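Local coordinates for protein decapping nuclease RAI1 (Scheffersomyces stipitis, PDB 5BTO) that removes the NAD cap from RNA 5' ends as a metal-dependent hydrolase, and binds and stimulates the exoribonuclease RAT1, at residues Glu28-Ala33 against Thr95-Glu100; Cys89-Leu94 against Ser392-Trp397. All coordinates share one frame; numbering follows the deposited sequence.

Contact 1 of 2, residues Glu28-Ala33 against Thr95-Glu100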
loop_
_atom_site.group_PDB
_atom_site.type_symbol
_atom_site.label_atom_id
_atom_site.label_comp_id
_atom_site.label_asym_id
_atom_site.label_seq_id
_atom_site.Cartn_x
_atom_site.Cartn_y
_atom_site.Cartn_z
ATOM N N GLU A 28 -4.520 -18.071 26.977
ATOM C CA GLU A 28 -5.893 -17.856 27.422
ATOM C C GLU A 28 -5.899 -17.164 28.779
ATOM O O GLU A 28 -5.143 -17.553 29.694
ATOM C CB GLU A 28 -6.661 -19.178 27.547
ATOM C CG GLU A 28 -8.116 -18.977 27.981
ATOM C CD GLU A 28 -8.903 -20.277 28.058
ATOM O OE1 GLU A 28 -9.245 -20.854 26.994
ATOM O OE2 GLU A 28 -9.190 -20.709 29.187
ATOM N N ILE A 29 -6.766 -16.170 28.931
ATOM C CA ILE A 29 -6.922 -15.530 30.243
ATOM C C ILE A 29 -8.305 -15.741 30.866
ATOM O O ILE A 29 -8.446 -15.703 32.085
ATOM C CB ILE A 29 -6.544 -14.025 30.234
ATOM C CG1 ILE A 29 -7.240 -13.290 29.088
ATOM C CG2 ILE A 29 -5.040 -13.863 30.140
ATOM C CD1 ILE A 29 -7.292 -11.764 29.293
ATOM N N PHE A 30 -9.320 -15.963 30.035
ATOM C CA PHE A 30 -10.645 -16.344 30.537
ATOM C C PHE A 30 -11.479 -16.974 29.433
ATOM O O PHE A 30 -11.083 -16.960 28.273
ATOM C CB PHE A 30 -11.386 -15.161 31.208
ATOM C CG PHE A 30 -11.643 -13.969 30.303
ATOM C CD1 PHE A 30 -10.710 -12.943 30.202
ATOM C CD2 PHE A 30 -12.844 -13.839 29.613
ATOM C CE1 PHE A 30 -10.951 -11.827 29.396
ATOM C CE2 PHE A 30 -13.092 -12.712 28.794
ATOM C CZ PHE A 30 -12.147 -11.715 28.704
ATOM N N ALA A 31 -12.627 -17.533 29.795
ATOM C CA ALA A 31 -13.526 -18.101 28.805
ATOM C C ALA A 31 -14.953 -17.768 29.175
ATOM O O ALA A 31 -15.233 -17.383 30.305
ATOM C CB ALA A 31 -13.325 -19.628 28.709
ATOM N N PHE A 32 -15.853 -17.875 28.205
ATOM C CA PHE A 32 -17.280 -17.843 28.495
ATOM C C PHE A 32 -18.008 -18.745 27.511
ATOM O O PHE A 32 -17.389 -19.276 26.590
ATOM C CB PHE A 32 -17.838 -16.404 28.539
ATOM C CG PHE A 32 -17.785 -15.651 27.222
ATOM C CD1 PHE A 32 -16.623 -15.012 26.814
ATOM C CD2 PHE A 32 -18.919 -15.538 26.428
ATOM C CE1 PHE A 32 -16.587 -14.292 25.617
ATOM C CE2 PHE A 32 -18.895 -14.816 25.231
ATOM C CZ PHE A 32 -17.729 -14.193 24.828
ATOM N N ALA A 33 -19.298 -18.966 27.724
ATOM C CA ALA A 33 -20.027 -19.870 26.845
ATOM C C ALA A 33 -21.448 -19.399 26.587
ATOM O O ALA A 33 -21.984 -18.573 27.317
ATOM C CB ALA A 33 -20.026 -21.301 27.428
ATOM N N THR A 95 -15.098 -7.706 32.048
ATOM C CA THR A 95 -15.299 -6.986 33.302
ATOM C C THR A 95 -15.076 -7.933 34.481
ATOM O O THR A 95 -14.395 -7.593 35.447
ATOM C CB THR A 95 -16.702 -6.371 33.366
ATOM O OG1 THR A 95 -16.835 -5.386 32.327
ATOM C CG2 THR A 95 -16.929 -5.694 34.716
ATOM N N LYS A 96 -15.650 -9.119 34.381
ATOM C CA LYS A 96 -15.521 -10.112 35.449
ATOM C C LYS A 96 -14.059 -10.487 35.639
ATOM O O LYS A 96 -13.565 -10.589 36.763
ATOM C CB LYS A 96 -16.369 -11.328 35.108
ATOM C CG LYS A 96 -16.377 -12.431 36.173
ATOM C CD LYS A 96 -17.278 -13.559 35.711
ATOM C CE LYS A 96 -17.345 -14.691 36.740
ATOM N NZ LYS A 96 -17.855 -14.203 38.060
ATOM N N TYR A 97 -13.355 -10.693 34.531
ATOM C CA TYR A 97 -11.933 -10.993 34.606
ATOM C C TYR A 97 -11.125 -9.871 35.277
ATOM O O TYR A 97 -10.279 -10.129 36.144
ATOM C CB TYR A 97 -11.369 -11.313 33.210
ATOM C CG TYR A 97 -9.861 -11.376 33.204
ATOM C CD1 TYR A 97 -9.199 -12.510 33.646
ATOM C CD2 TYR A 97 -9.098 -10.283 32.795
ATOM C CE1 TYR A 97 -7.831 -12.574 33.666
ATOM C CE2 TYR A 97 -7.714 -10.339 32.813
ATOM C CZ TYR A 97 -7.090 -11.493 33.257
ATOM O OH TYR A 97 -5.719 -11.579 33.291
ATOM N N GLU A 98 -11.378 -8.626 34.889
ATOM C CA GLU A 98 -10.611 -7.520 35.439
ATOM C C GLU A 98 -10.839 -7.384 36.943
ATOM O O GLU A 98 -9.895 -7.193 37.709
ATOM C CB GLU A 98 -10.911 -6.220 34.678
ATOM C CG GLU A 98 -10.473 -6.339 33.217
ATOM C CD GLU A 98 -10.749 -5.102 32.381
ATOM O OE1 GLU A 98 -11.593 -4.269 32.780
ATOM O OE2 GLU A 98 -10.113 -4.985 31.307
ATOM N N GLN A 99 -12.093 -7.524 37.349
ATOM C CA GLN A 99 -12.468 -7.466 38.771
ATOM C C GLN A 99 -11.869 -8.597 39.607
ATOM O O GLN A 99 -11.423 -8.379 40.738
ATOM C CB GLN A 99 -13.983 -7.534 38.889
ATOM C CG GLN A 99 -14.684 -6.281 38.414
ATOM C CD GLN A 99 -16.171 -6.482 38.250
ATOM O OE1 GLN A 99 -16.657 -7.613 38.246
ATOM N NE2 GLN A 99 -16.908 -5.383 38.122
ATOM N N GLU A 100 -11.881 -9.809 39.062
ATOM C CA GLU A 100 -11.592 -10.992 39.879
ATOM C C GLU A 100 -10.186 -11.569 39.740
ATOM O O GLU A 100 -9.693 -12.240 40.657
ATOM C CB GLU A 100 -12.648 -12.071 39.628
ATOM C CG GLU A 100 -14.045 -11.615 40.041
ATOM C CD GLU A 100 -15.137 -12.592 39.667
ATOM O OE1 GLU A 100 -14.813 -13.726 39.261
ATOM O OE2 GLU A 100 -16.325 -12.222 39.788
#
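Tyr97 lies across Ile29 and Phe30 where helix 87-101 packs on strand 27-34, close to the end of the large mixed sheet of this DXO/Dom3Z-family nuclease. The two strand residues form a classic beta bulge opposite Val220 of strand 216-225, with both side chains set toward the helix. Tyr97 contributes about half of the buried surface. With CG anti to the backbone N (chi1 169°), the Tyr97 side chain reaches across those of Ile29 and Phe30 at about a right angle.

Against Phe30, the plane of the Tyr97 ring is inclined by only 26°, but the rings are slid apart, with centroids 5.3 Å from one another, and overlap little. The tight point is instead Phe30 CD1, which sits 3.5 Å from Tyr97 CB and equally close to Tyr97 CG. Phe30 also touches Ala93 and Leu94 of the same helix.

Ile29 holds the outer half of the phenol. No hydrogen bond joins the segments; the carbonyl oxygen Ile29 O lies 3.6 Å from Tyr97 CE1, and the rest is apolar contact. A CH-pi contact completes it: Ile29 CD1 stands over one ring face, 4.1 Å from the Tyr97 centroid and shifted toward the rim, nearest to CE2 at 3.8 Å.

Contact 2 of 2, residues Cys89-Leu94 against Ser392-Trp397; sequences CLLTAL and SEFKQW
Phe394 meets Leu91 and Leu94 where the C-terminal helix 392-400 packs against helix 87-101, and the residue supplies nearly half of the surface buried between the segments. The two helix backbones come closest at Leu91 and Phe394, whose CA atoms are 6.3 Å apart.

From its root outward, Phe394 crosses the side chain of Leu91 at about a right angle and meets it at almost every atom. Phe394 CB lies 4.1 Å from Leu91 CB, and CG is shared between Leu91 CB and CD1. On one flank of the ring, CD2 touches Leu91 CD1 at 3.9 Å. On the other, CD1 passes near both Leu91 CD2 and the carbonyl oxygen of Leu91, while CE1 reaches Leu94 CD2 at 3.9 Å. Farther out, CE2 and CZ rest against Leu91 CD2.

That methyl makes a nearly ideal CH-pi contact: Leu91 CD2 lies 3.9 Å from the Phe394 ring centroid and only 4° off the normal, above the middle of one face. CG anti to the backbone N (chi1 177°) carries the ring out to where it presents this face. Leu94 comes in obliquely and also touches Phe30 and Ile112, strand residues behind the helix.

All three touching side chains are buried, and no hydrogen bond crosses between the segments. The arrangement is an apolar helix-helix interface, in which the last helix of the chain covers a helix that itself packs on the large sheet of the PD-(D/E)XK nuclease fold.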
loop_
_atom_site.group_PDB
_atom_site.type_symbol
_atom_site.label_atom_id
_atom_site.label_comp_id
_atom_site.label_asym_id
_atom_site.label_seq_id
_atom_site.Cartn_x
_atom_site.Cartn_y
_atom_site.Cartn_z
ATOM N N CYS A 89 -21.415 -9.339 25.349
ATOM C CA CYS A 89 -21.050 -10.507 26.147
ATOM C C CYS A 89 -19.541 -10.567 26.402
ATOM O O CYS A 89 -19.106 -10.915 27.500
ATOM C CB CYS A 89 -21.586 -11.819 25.537
ATOM S SG CYS A 89 -21.124 -12.190 23.822
ATOM N N LEU A 90 -18.745 -10.223 25.395
ATOM C CA LEU A 90 -17.301 -10.138 25.577
ATOM C C LEU A 90 -16.959 -9.145 26.695
ATOM O O LEU A 90 -16.136 -9.435 27.569
ATOM C CB LEU A 90 -16.601 -9.761 24.262
ATOM C CG LEU A 90 -15.085 -9.555 24.328
ATOM C CD1 LEU A 90 -14.403 -10.756 25.004
ATOM C CD2 LEU A 90 -14.501 -9.301 22.924
ATOM N N LEU A 91 -17.584 -7.975 26.673
ATOM C CA LEU A 91 -17.311 -6.986 27.716
ATOM C C LEU A 91 -17.790 -7.444 29.084
ATOM O O LEU A 91 -17.171 -7.127 30.097
ATOM C CB LEU A 91 -17.938 -5.636 27.376
ATOM C CG LEU A 91 -17.319 -5.021 26.130
ATOM C CD1 LEU A 91 -17.946 -3.665 25.861
ATOM C CD2 LEU A 91 -15.809 -4.907 26.286
ATOM N N THR A 92 -18.896 -8.176 29.119
ATOM C CA THR A 92 -19.368 -8.727 30.389
ATOM C C THR A 92 -18.319 -9.684 30.965
ATOM O O THR A 92 -17.971 -9.611 32.144
ATOM C CB THR A 92 -20.724 -9.443 30.234
ATOM O OG1 THR A 92 -21.705 -8.507 29.760
ATOM C CG2 THR A 92 -21.188 -10.028 31.578
ATOM N N ALA A 93 -17.788 -10.560 30.119
ATOM C CA ALA A 93 -16.775 -11.510 30.565
ATOM C C ALA A 93 -15.476 -10.798 30.947
ATOM O O ALA A 93 -14.822 -11.170 31.913
ATOM C CB ALA A 93 -16.515 -12.553 29.478
ATOM N N LEU A 94 -15.103 -9.772 30.182
ATOM C CA LEU A 94 -13.867 -9.036 30.445
ATOM C C LEU A 94 -13.940 -8.285 31.772
ATOM O O LEU A 94 -12.969 -8.235 32.533
ATOM C CB LEU A 94 -13.577 -8.044 29.305
ATOM C CG LEU A 94 -12.360 -7.142 29.493
ATOM C CD1 LEU A 94 -11.067 -7.931 29.637
ATOM C CD2 LEU A 94 -12.271 -6.165 28.313
ATOM N N SER A 392 -23.145 0.011 29.378
ATOM C CA SER A 392 -23.119 0.896 30.540
ATOM C C SER A 392 -22.364 0.248 31.698
ATOM O O SER A 392 -21.630 0.919 32.422
ATOM C CB SER A 392 -24.534 1.310 30.958
ATOM O OG SER A 392 -25.332 0.189 31.292
ATOM N N GLU A 393 -22.528 -1.062 31.854
ATOM C CA GLU A 393 -21.850 -1.783 32.924
ATOM C C GLU A 393 -20.332 -1.719 32.754
ATOM O O GLU A 393 -19.594 -1.513 33.714
ATOM C CB GLU A 393 -22.319 -3.245 32.974
ATOM C CG GLU A 393 -23.765 -3.434 33.434
ATOM C CD GLU A 393 -24.800 -3.130 32.350
ATOM O OE1 GLU A 393 -24.424 -2.951 31.165
ATOM O OE2 GLU A 393 -26.002 -3.076 32.697
ATOM N N PHE A 394 -19.858 -1.897 31.523
ATOM C CA PHE A 394 -18.426 -1.882 31.289
ATOM C C PHE A 394 -17.842 -0.485 31.517
ATOM O O PHE A 394 -16.791 -0.338 32.136
ATOM C CB PHE A 394 -18.133 -2.379 29.869
ATOM C CG PHE A 394 -16.684 -2.332 29.490
ATOM C CD1 PHE A 394 -15.774 -3.227 30.040
ATOM C CD2 PHE A 394 -16.235 -1.417 28.545
ATOM C CE1 PHE A 394 -14.441 -3.188 29.680
ATOM C CE2 PHE A 394 -14.909 -1.372 28.178
ATOM C CZ PHE A 394 -14.009 -2.252 28.732
ATOM N N LYS A 395 -18.519 0.542 31.015
ATOM C CA LYS A 395 -18.022 1.902 31.180
ATOM C C LYS A 395 -17.975 2.305 32.650
ATOM O O LYS A 395 -17.007 2.909 33.108
ATOM C CB LYS A 395 -18.870 2.896 30.382
ATOM C CG LYS A 395 -18.752 2.683 28.868
ATOM C CD LYS A 395 -19.476 3.753 28.077
ATOM C CE LYS A 395 -20.989 3.637 28.211
ATOM N NZ LYS A 395 -21.666 4.821 27.579
ATOM N N GLN A 396 -19.018 1.952 33.386
ATOM C CA GLN A 396 -19.063 2.277 34.809
ATOM C C GLN A 396 -17.902 1.604 35.536
ATOM O O GLN A 396 -17.238 2.215 36.378
ATOM C CB GLN A 396 -20.402 1.862 35.418
ATOM C CG GLN A 396 -20.619 2.356 36.832
ATOM C CD GLN A 396 -21.977 1.964 37.366
ATOM O OE1 GLN A 396 -22.097 1.032 38.160
ATOM N NE2 GLN A 396 -23.011 2.672 36.929
ATOM N N TRP A 397 -17.647 0.345 35.194
ATOM C CA TRP A 397 -16.519 -0.363 35.776
ATOM C C TRP A 397 -15.206 0.347 35.474
ATOM O O TRP A 397 -14.438 0.640 36.378
ATOM C CB TRP A 397 -16.474 -1.827 35.304
ATOM C CG TRP A 397 -15.132 -2.472 35.453
ATOM C CD1 TRP A 397 -14.333 -2.953 34.444
ATOM C CD2 TRP A 397 -14.421 -2.709 36.673
ATOM N NE1 TRP A 397 -13.173 -3.463 34.966
ATOM C CE2 TRP A 397 -13.201 -3.330 36.332
ATOM C CE3 TRP A 397 -14.696 -2.456 38.022
ATOM C CZ2 TRP A 397 -12.261 -3.703 37.285
ATOM C CZ3 TRP A 397 -13.758 -2.827 38.968
ATOM C CH2 TRP A 397 -12.558 -3.449 38.598
#

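How the contacts relate
Both contacts use helix 87-101, which is sandwiched between strand 27-34 in contact 1 and the C-terminal helix 392-400 in contact 2. Contact 1 is partly buried and pairs a bulged strand with the later part of the helix through two aromatic rings and an isoleucine. Contact 2, on the preceding turns of the helix, is fully buried and relies on leucines against a single ring. The two meet directly: Phe30 CE2 packs on Ala93 CB at 3.5 Å, and Thr95 touches Phe394. Polar chemistry appears at the join, where Glu98 OE1 probably accepts a hydrogen bond from Trp397 NE1 at 2.8 Å and also forms a salt bridge with Arg398.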